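Local coordinates for endo-1,4-beta-xylanase D (Paenibacillus polymyxa, PDB 1UX7), which carries a family 36 carbohydrate-binding module that binds xylan-derived oligosaccharides in a calcium-dependent manner, at residues 20-25 against 110-115. Numbering follows the deposited sequence.
With CA (calcium ion), chain D; CA (calcium ion), chain C.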
loop_
_atom_site.group_PDB
_atom_site.type_symbol
_atom_site.label_atom_id
_atom_site.label_comp_id
_atom_site.label_asym_id
_atom_site.label_seq_id
_atom_site.Cartn_x
_atom_site.Cartn_y
_atom_site.Cartn_z
ATOM N N SER A 20 -5.788 -13.665 5.278
ATOM C CA SER A 20 -6.844 -14.189 4.404
ATOM C C SER A 20 -8.187 -13.491 4.605
ATOM O O SER A 20 -9.119 -13.711 3.838
ATOM C CB SER A 20 -7.054 -15.700 4.648
ATOM O OG SER A 20 -7.333 -15.965 6.016
ATOM N N ALA A 21 -8.260 -12.654 5.631
ATOM C CA ALA A 21 -9.444 -11.884 5.950
ATOM C C ALA A 21 -8.951 -10.501 6.429
ATOM O O ALA A 21 -7.968 -10.433 7.190
ATOM C CB ALA A 21 -10.243 -12.618 7.049
ATOM N N PRO A 22 -9.608 -9.405 6.043
ATOM C CA PRO A 22 -10.860 -9.364 5.274
ATOM C C PRO A 22 -10.738 -9.528 3.769
ATOM O O PRO A 22 -11.697 -9.325 3.029
ATOM C CB PRO A 22 -11.399 -7.977 5.616
ATOM C CG PRO A 22 -10.138 -7.151 5.748
ATOM C CD PRO A 22 -9.164 -8.058 6.439
ATOM N N PHE A 23 -9.541 -9.891 3.323
ATOM C CA PHE A 23 -9.245 -10.245 1.949
ATOM C C PHE A 23 -7.916 -11.018 1.991
ATOM O O PHE A 23 -7.218 -11.007 2.986
ATOM C CB PHE A 23 -9.137 -9.009 1.033
ATOM C CG PHE A 23 -8.521 -7.784 1.705
ATOM C CD1 PHE A 23 -7.206 -7.790 2.137
ATOM C CD2 PHE A 23 -9.264 -6.638 1.880
ATOM C CE1 PHE A 23 -6.652 -6.698 2.772
ATOM C CE2 PHE A 23 -8.704 -5.520 2.500
ATOM C CZ PHE A 23 -7.402 -5.554 2.944
ATOM N N ASP A 24 -7.582 -11.688 0.896
ATOM C CA ASP A 24 -6.236 -12.167 0.668
ATOM C C ASP A 24 -5.341 -10.931 0.504
ATOM O O ASP A 24 -5.576 -10.122 -0.384
ATOM C CB ASP A 24 -6.250 -12.991 -0.627
ATOM C CG ASP A 24 -5.082 -13.920 -0.754
ATOM O OD1 ASP A 24 -4.077 -13.738 -0.048
ATOM O OD2 ASP A 24 -5.095 -14.888 -1.551
ATOM N N GLY A 25 -4.376 -10.776 1.391
ATOM C CA GLY A 25 -3.515 -9.595 1.367
ATOM C C GLY A 25 -2.416 -9.671 2.397
ATOM O O GLY A 25 -1.974 -10.776 2.775
ATOM N N ASP A 110 -3.662 -1.359 12.948
ATOM C CA ASP A 110 -2.856 -2.016 11.931
ATOM C C ASP A 110 -3.515 -1.760 10.578
ATOM O O ASP A 110 -4.692 -1.430 10.521
ATOM C CB ASP A 110 -2.781 -3.514 12.194
ATOM C CG ASP A 110 -2.298 -3.829 13.597
ATOM O OD1 ASP A 110 -1.310 -3.175 13.986
ATOM O OD2 ASP A 110 -2.826 -4.701 14.334
ATOM N N ALA A 111 -2.738 -1.892 9.508
ATOM C CA ALA A 111 -3.213 -1.646 8.149
ATOM C C ALA A 111 -3.260 -2.961 7.394
ATOM O O ALA A 111 -2.305 -3.735 7.408
ATOM C CB ALA A 111 -2.304 -0.675 7.444
ATOM N N TYR A 112 -4.346 -3.207 6.691
ATOM C CA TYR A 112 -4.504 -4.374 5.845
ATOM C C TYR A 112 -4.535 -3.887 4.406
ATOM O O TYR A 112 -5.258 -2.956 4.073
ATOM C CB TYR A 112 -5.798 -5.099 6.197
ATOM C CG TYR A 112 -5.926 -5.581 7.630
ATOM C CD1 TYR A 112 -4.818 -5.831 8.443
ATOM C CD2 TYR A 112 -7.192 -5.789 8.176
ATOM C CE1 TYR A 112 -4.983 -6.293 9.754
ATOM C CE2 TYR A 112 -7.360 -6.247 9.460
ATOM C CZ TYR A 112 -6.246 -6.509 10.243
ATOM O OH TYR A 112 -6.431 -6.955 11.535
ATOM N N VAL A 113 -3.713 -4.496 3.570
ATOM C CA VAL A 113 -3.553 -4.095 2.174
ATOM C C VAL A 113 -3.876 -5.271 1.248
ATOM O O VAL A 113 -3.343 -6.355 1.427
ATOM C CB VAL A 113 -2.124 -3.560 1.916
ATOM C CG1 VAL A 113 -1.982 -3.098 0.502
ATOM C CG2 VAL A 113 -1.794 -2.413 2.884
ATOM N N ASP A 114 -4.750 -5.036 0.265
ATOM C CA ASP A 114 -5.269 -6.082 -0.629
ATOM C C ASP A 114 -4.524 -6.099 -1.977
ATOM O O ASP A 114 -3.987 -7.130 -2.370
ATOM C CB ASP A 114 -6.769 -5.824 -0.800
ATOM C CG ASP A 114 -7.465 -6.851 -1.621
ATOM O OD1 ASP A 114 -6.830 -7.836 -2.026
ATOM O OD2 ASP A 114 -8.669 -6.702 -1.915
ATOM N N PHE A 115 -4.457 -4.943 -2.637
ATOM C CA PHE A 115 -3.809 -4.796 -3.939
ATOM C C PHE A 115 -3.583 -3.320 -4.230
ATOM O O PHE A 115 -4.171 -2.438 -3.567
ATOM C CB PHE A 115 -4.635 -5.428 -5.083
ATOM C CG PHE A 115 -6.013 -4.832 -5.290
ATOM C CD1 PHE A 115 -6.185 -3.615 -5.953
ATOM C CD2 PHE A 115 -7.155 -5.526 -4.874
ATOM C CE1 PHE A 115 -7.457 -3.075 -6.153
ATOM C CE2 PHE A 115 -8.437 -4.984 -5.128
ATOM C CZ PHE A 115 -8.569 -3.774 -5.734
HETATM CA CA CA D . -5.183 -9.347 -2.532
HETATM CA CA CA C . -0.050 -1.400 14.887
HETATM O O HOH W 1 -1.438 -1.278 16.880
HETATM O O HOH W 2 -7.091 -10.626 -3.211
#
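Phe23 lies against strand 111-118 with its ring laid over Asp114. Its chi1 of 35° sets CG between the backbone N and the carbonyl carbon and turns the ring toward the strand. Followed outward, Phe23 CB and CG pass the Asp114 carboxylate, whose plane is only 10° from that of the ring, while Asp114 CB sits 3.5 Å from the ring centroid in a CH-pi contact, almost on the ring normal. Further along, Phe23 CE1 reaches Val113 C at 3.5 Å, and Phe23 CZ ends 3.7 Å from Tyr112 CB, with Tyr112 O at the ring edge. Pro22, which follows a cis peptide bond, borders the opposite face near its rim and brings CD to 3.5 Å from Tyr112 CD2. Trimming Phe23 to an alanine would remove the ring from Asp114 CB and is likely to open a gap between the loop and the strand. Beyond the ring, Asp24 O and Asp114 OD1, each 2.3 Å from one calcium ion, approach each other to 3.1 Å as fellow ligands. Asp114 O, a water, Glu5 and Glu7 complete this site, and Asp114 OD2 forms a salt bridge with Arg51. With one carboxylate oxygen on the metal and the other on arginine, Asp114 is fixed in rotation, so calcium and aromatic packing together tie the loop to the strand of this beta-sandwich module.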